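Local atomic coordinates of N-formylglutamate amidohydrolase (Ralstonia eutropha, PDB entry 2Q7S), a protein that probably acts as a zinc-dependent hydrolase of the N-formylglutamate amidohydrolase family, with a bound zinc ion. Residues A[77-88]-A[140-149]. Sequence-based numbering, arbitrary orientation. Where two conformers were deposited one is given.
Sequences FPRVYIDPNRML and RINRYYRPYH
The loop that follows strand 71-75 packs beside the zinc site against helix 134-163, and three side chains of the helix, R140, Y145 and H149, each give a hydrogen bond to a loop carbonyl. R140 makes two uses of Y81: NH1 bonds to O of Y81 at 2.7 Å, in the carbonyl plane on a lone pair, while the guanidinium lies flat on the ring (planes 9° apart). Its carbon CZ is off-centre over the Y81 ring and CD sits over the middle, so methylene and charged group share one face. Y81 also turns its edge to the face of Y144, centroids 5.1 Å apart and planes at 84°. Y144 in turn sets CB over the ring of F77 and points its own ring edge toward that face in an offset edge-to-face pair, planes at 64°, which completes an F77-Y81-Y144 aromatic cluster.

Y145, with CG anti to the backbone N, which turns the ring toward the loop, runs along the type I turn D83-R86 to its last residue, where OH donates to O of R86 at 2.6 Å. L88 CD2 covers one ring face, 3.7 Å from the centroid of Y145, and H149 CD2 lies over the opposite face toward the rim. One helical turn on from Y145, H149 NE2 donates to P84 O in a short, bent bond (2.5 Å), tilted from both the ring and carbonyl planes. P84 CB meets Y148 CD2 at 3.5 Å.

The turn thus held carries D83, whose OD1 accepts from N85 N in an Asx turn and also pairs with NE2 of the zinc ligand H32. D83 is therefore a second-shell residue that could orient and polarise that histidine. Between the Y81 and Y145 ends of the contact, I82 CD1 lies 3.6 Å from I141 CG1 and also touches CB of R140 and of Y145.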
loop_
_atom_site.group_PDB
_atom_site.type_symbol
_atom_site.label_atom_id
_atom_site.label_comp_id
_atom_site.label_asym_id
_atom_site.label_seq_id
_atom_site.Cartn_x
_atom_site.Cartn_y
_atom_site.Cartn_z
ATOM N N PHE A 77 2.916 -9.443 7.782
ATOM C CA PHE A 77 4.078 -8.925 8.481
ATOM C C PHE A 77 4.024 -7.411 8.485
ATOM O O PHE A 77 3.407 -6.820 7.588
ATOM C CB PHE A 77 5.367 -9.391 7.838
ATOM C CG PHE A 77 5.453 -9.112 6.388
ATOM C CD1 PHE A 77 4.911 -10.034 5.466
ATOM C CD2 PHE A 77 6.053 -7.948 5.911
ATOM C CE1 PHE A 77 4.906 -9.796 4.162
ATOM C CE2 PHE A 77 6.080 -7.729 4.550
ATOM C CZ PHE A 77 5.537 -8.645 3.679
ATOM N N PRO A 78 4.731 -6.775 9.437
ATOM C CA PRO A 78 4.670 -5.331 9.504
ATOM C C PRO A 78 5.612 -4.673 8.509
ATOM O O PRO A 78 6.745 -5.148 8.281
ATOM C CB PRO A 78 5.053 -5.017 10.960
ATOM C CG PRO A 78 5.399 -6.375 11.611
ATOM C CD PRO A 78 5.620 -7.319 10.487
ATOM N N ARG A 79 5.156 -3.568 7.923
ATOM C CA ARG A 79 5.975 -2.829 6.981
ATOM C C ARG A 79 7.239 -2.241 7.594
ATOM O O ARG A 79 8.186 -1.974 6.839
ATOM C CB ARG A 79 5.166 -1.739 6.272
ATOM C CG ARG A 79 4.746 -0.604 7.109
ATOM C CD ARG A 79 5.732 0.526 7.090
ATOM N NE ARG A 79 5.801 1.301 5.863
ATOM C CZ ARG A 79 5.149 2.431 5.594
ATOM N NH1 ARG A 79 4.280 2.949 6.441
ATOM N NH2 ARG A 79 5.371 3.048 4.447
ATOM N N VAL A 80 7.214 -1.986 8.925
ATOM C CA VAL A 80 8.381 -1.526 9.673
ATOM C C VAL A 80 9.430 -2.632 9.850
ATOM O O VAL A 80 10.568 -2.357 10.247
ATOM C CB VAL A 80 7.994 -0.973 11.065
ATOM C CG1 VAL A 80 9.239 -0.597 11.845
ATOM C CG2 VAL A 80 7.056 0.233 10.914
ATOM N N TYR A 81 9.040 -3.874 9.571
ATOM C CA TYR A 81 9.957 -5.022 9.541
ATOM C C TYR A 81 10.593 -5.183 8.169
ATOM O O TYR A 81 11.831 -5.241 8.022
ATOM C CB TYR A 81 9.207 -6.272 9.929
ATOM C CG TYR A 81 10.019 -7.544 10.011
ATOM C CD1 TYR A 81 10.899 -7.773 11.076
ATOM C CD2 TYR A 81 9.872 -8.544 9.055
ATOM C CE1 TYR A 81 11.602 -8.965 11.185
ATOM C CE2 TYR A 81 10.614 -9.724 9.137
ATOM C CZ TYR A 81 11.446 -9.945 10.212
ATOM O OH TYR A 81 12.150 -11.125 10.317
ATOM N N ILE A 82 9.745 -5.272 7.149
ATOM C CA ILE A 82 10.175 -5.055 5.797
ATOM C C ILE A 82 9.012 -4.514 5.011
ATOM O O ILE A 82 7.875 -4.920 5.219
ATOM C CB ILE A 82 10.795 -6.316 5.181
ATOM C CG1 ILE A 82 11.389 -5.997 3.804
ATOM C CG2 ILE A 82 9.825 -7.506 5.189
ATOM C CD1 ILE A 82 12.321 -7.176 3.239
ATOM N N ASP A 83 9.293 -3.556 4.146
ATOM C CA ASP A 83 8.242 -2.784 3.477
ATOM C C ASP A 83 8.106 -3.271 2.042
ATOM O O ASP A 83 8.946 -2.914 1.224
ATOM C CB ASP A 83 8.612 -1.319 3.452
ATOM C CG ASP A 83 7.526 -0.454 2.912
ATOM O OD1 ASP A 83 6.625 -0.962 2.206
ATOM O OD2 ASP A 83 7.553 0.756 3.230
ATOM N N PRO A 84 7.023 -4.019 1.729
ATOM C CA PRO A 84 6.886 -4.496 0.357
ATOM C C PRO A 84 6.685 -3.446 -0.731
ATOM O O PRO A 84 6.777 -3.819 -1.890
ATOM C CB PRO A 84 5.662 -5.421 0.405
ATOM C CG PRO A 84 5.264 -5.525 1.802
ATOM C CD PRO A 84 5.885 -4.445 2.561
ATOM N N ASN A 85 6.379 -2.193 -0.363
ATOM C CA ASN A 85 6.191 -1.120 -1.333
ATOM C C ASN A 85 7.464 -0.440 -1.671
ATOM O O ASN A 85 7.462 0.629 -2.293
ATOM C CB ASN A 85 5.179 -0.061 -0.831
ATOM C CG ASN A 85 3.972 0.044 -1.737
ATOM O OD1 ASN A 85 3.635 -0.913 -2.431
ATOM N ND2 ASN A 85 3.393 1.216 -1.809
ATOM N N ARG A 86 8.581 -0.964 -1.186
ATOM C CA ARG A 86 9.872 -0.387 -1.586
ATOM C C ARG A 86 10.509 -1.388 -2.501
ATOM O O ARG A 86 10.178 -2.572 -2.476
ATOM C CB ARG A 86 10.748 -0.116 -0.358
ATOM C CG ARG A 86 10.152 0.894 0.638
ATOM C CD ARG A 86 9.865 2.276 0.035
ATOM N NE ARG A 86 9.318 3.211 1.003
ATOM C CZ ARG A 86 8.016 3.421 1.270
ATOM N NH1 ARG A 86 7.034 2.751 0.664
ATOM N NH2 ARG A 86 7.679 4.317 2.198
HETATM N N MSE A 87 11.460 -0.902 -3.280
HETATM C CA MSE A 87 12.310 -1.739 -4.093
HETATM C C MSE A 87 13.374 -2.377 -3.230
HETATM O O MSE A 87 13.753 -1.902 -2.168
HETATM C CB MSE A 87 12.977 -0.894 -5.201
HETATM C CG MSE A 87 12.030 -0.113 -6.041
HETATM SE SE MSE A 87 11.035 -1.330 -7.198
HETATM C CE MSE A 87 9.282 -1.515 -6.449
ATOM N N LEU A 88 13.898 -3.470 -3.754
ATOM C CA LEU A 88 14.838 -4.301 -3.063
ATOM C C LEU A 88 16.200 -3.664 -2.920
ATOM O O LEU A 88 16.983 -4.114 -2.090
ATOM C CB LEU A 88 14.950 -5.644 -3.806
ATOM C CG LEU A 88 13.897 -6.662 -3.358
ATOM C CD1 LEU A 88 14.218 -7.997 -4.033
ATOM C CD2 LEU A 88 13.828 -6.741 -1.854
ATOM N N ARG A 140 14.800 -11.630 5.770
ATOM C CA ARG A 140 13.541 -10.869 5.661
ATOM C C ARG A 140 13.041 -10.861 4.235
ATOM O O ARG A 140 11.845 -11.120 3.980
ATOM C CB ARG A 140 13.647 -9.389 6.157
ATOM C CG ARG A 140 14.019 -9.314 7.611
ATOM C CD ARG A 140 13.902 -7.941 8.154
ATOM N NE ARG A 140 14.494 -7.843 9.495
ATOM C CZ ARG A 140 14.407 -6.755 10.249
ATOM N NH1 ARG A 140 13.760 -5.695 9.786
ATOM N NH2 ARG A 140 14.988 -6.711 11.437
ATOM N N ILE A 141 13.925 -10.512 3.317
ATOM C CA ILE A 141 13.539 -10.428 1.908
ATOM C C ILE A 141 12.995 -11.761 1.410
ATOM O O ILE A 141 11.943 -11.778 0.822
ATOM C CB ILE A 141 14.684 -9.939 0.987
ATOM C CG1 ILE A 141 15.006 -8.467 1.255
ATOM C CG2 ILE A 141 14.273 -10.116 -0.508
ATOM C CD1 ILE A 141 16.347 -7.957 0.703
ATOM N N ASN A 142 13.693 -12.880 1.681
ATOM C CA ASN A 142 13.263 -14.186 1.184
ATOM C C ASN A 142 11.945 -14.696 1.782
ATOM O O ASN A 142 11.110 -15.241 1.073
ATOM C CB ASN A 142 14.371 -15.237 1.406
ATOM C CG ASN A 142 15.595 -14.946 0.609
ATOM O OD1 ASN A 142 15.512 -14.244 -0.398
ATOM N ND2 ASN A 142 16.743 -15.471 1.045
ATOM N N ARG A 143 11.792 -14.541 3.097
ATOM C CA ARG A 143 10.672 -15.096 3.806
ATOM C C ARG A 143 9.391 -14.274 3.692
ATOM O O ARG A 143 8.325 -14.855 3.748
ATOM C CB ARG A 143 11.003 -15.266 5.285
ATOM C CG ARG A 143 12.194 -16.122 5.552
ATOM C CD ARG A 143 12.715 -15.880 7.006
ATOM N NE ARG A 143 13.804 -16.770 7.366
ATOM C CZ ARG A 143 14.446 -16.750 8.533
ATOM N NH1 ARG A 143 14.118 -15.868 9.469
ATOM N NH2 ARG A 143 15.432 -17.610 8.757
ATOM N N TYR A 144 9.487 -12.941 3.582
ATOM C CA TYR A 144 8.334 -12.088 3.636
ATOM C C TYR A 144 8.109 -11.306 2.331
ATOM O O TYR A 144 7.028 -11.346 1.745
ATOM C CB TYR A 144 8.380 -11.166 4.869
ATOM C CG TYR A 144 8.509 -11.882 6.172
ATOM C CD1 TYR A 144 7.400 -12.288 6.883
ATOM C CD2 TYR A 144 9.761 -12.190 6.695
ATOM C CE1 TYR A 144 7.539 -12.953 8.074
ATOM C CE2 TYR A 144 9.894 -12.858 7.883
ATOM C CZ TYR A 144 8.797 -13.227 8.559
ATOM O OH TYR A 144 8.953 -13.875 9.729
ATOM N N TYR A 145 9.110 -10.606 1.858
ATOM C CA TYR A 145 8.949 -9.764 0.672
ATOM C C TYR A 145 8.716 -10.544 -0.615
ATOM O O TYR A 145 7.775 -10.248 -1.367
ATOM C CB TYR A 145 10.203 -8.899 0.520
ATOM C CG TYR A 145 10.162 -7.879 -0.599
ATOM C CD1 TYR A 145 10.423 -8.232 -1.919
ATOM C CD2 TYR A 145 9.924 -6.555 -0.325
ATOM C CE1 TYR A 145 10.428 -7.256 -2.931
ATOM C CE2 TYR A 145 9.946 -5.603 -1.320
ATOM C CZ TYR A 145 10.143 -5.956 -2.595
ATOM O OH TYR A 145 10.167 -4.937 -3.550
ATOM N N ARG A 146 9.582 -11.523 -0.884
ATOM C CA ARG A 146 9.524 -12.241 -2.152
ATOM C C ARG A 146 8.191 -12.985 -2.346
ATOM O O ARG A 146 7.599 -12.911 -3.404
ATOM C CB ARG A 146 10.720 -13.170 -2.307
ATOM C CG ARG A 146 12.087 -12.430 -2.541
ATOM C CD ARG A 146 13.132 -13.419 -3.064
ATOM N NE ARG A 146 14.478 -12.948 -2.812
ATOM C CZ ARG A 146 15.155 -12.121 -3.599
ATOM N NH1 ARG A 146 14.603 -11.629 -4.677
ATOM N NH2 ARG A 146 16.385 -11.768 -3.271
ATOM N N PRO A 147 7.715 -13.724 -1.325
ATOM C CA PRO A 147 6.376 -14.316 -1.435
ATOM C C PRO A 147 5.266 -13.335 -1.679
ATOM O O PRO A 147 4.410 -13.589 -2.538
ATOM C CB PRO A 147 6.202 -15.009 -0.084
ATOM C CG PRO A 147 7.520 -15.305 0.342
ATOM C CD PRO A 147 8.349 -14.139 -0.078
ATOM N N TYR A 148 5.252 -12.234 -0.910
ATOM C CA TYR A 148 4.293 -11.191 -1.123
ATOM C C TYR A 148 4.357 -10.711 -2.564
ATOM O O TYR A 148 3.331 -10.660 -3.267
ATOM C CB TYR A 148 4.520 -10.018 -0.161
ATOM C CG TYR A 148 3.491 -8.908 -0.320
ATOM C CD1 TYR A 148 2.317 -8.927 0.410
ATOM C CD2 TYR A 148 3.688 -7.859 -1.216
ATOM C CE1 TYR A 148 1.358 -7.925 0.258
ATOM C CE2 TYR A 148 2.759 -6.839 -1.327
ATOM C CZ TYR A 148 1.581 -6.900 -0.612
ATOM O OH TYR A 148 0.622 -5.908 -0.725
ATOM N N HIS A 149 5.547 -10.340 -3.030
ATOM C CA HIS A 149 5.646 -9.828 -4.397
ATOM C C HIS A 149 5.383 -10.847 -5.503
ATOM O O HIS A 149 4.698 -10.515 -6.511
ATOM C CB HIS A 149 6.932 -9.014 -4.625
ATOM C CG HIS A 149 6.688 -7.569 -4.396
ATOM N ND1 HIS A 149 6.335 -6.716 -5.415
ATOM C CD2 HIS A 149 6.542 -6.867 -3.243
ATOM C CE1 HIS A 149 6.035 -5.530 -4.903
ATOM N NE2 HIS A 149 6.133 -5.598 -3.586
HETATM O O HOH W 1 13.123 -2.446 10.468
HETATM O O HOH W 2 13.550 -13.008 8.684
#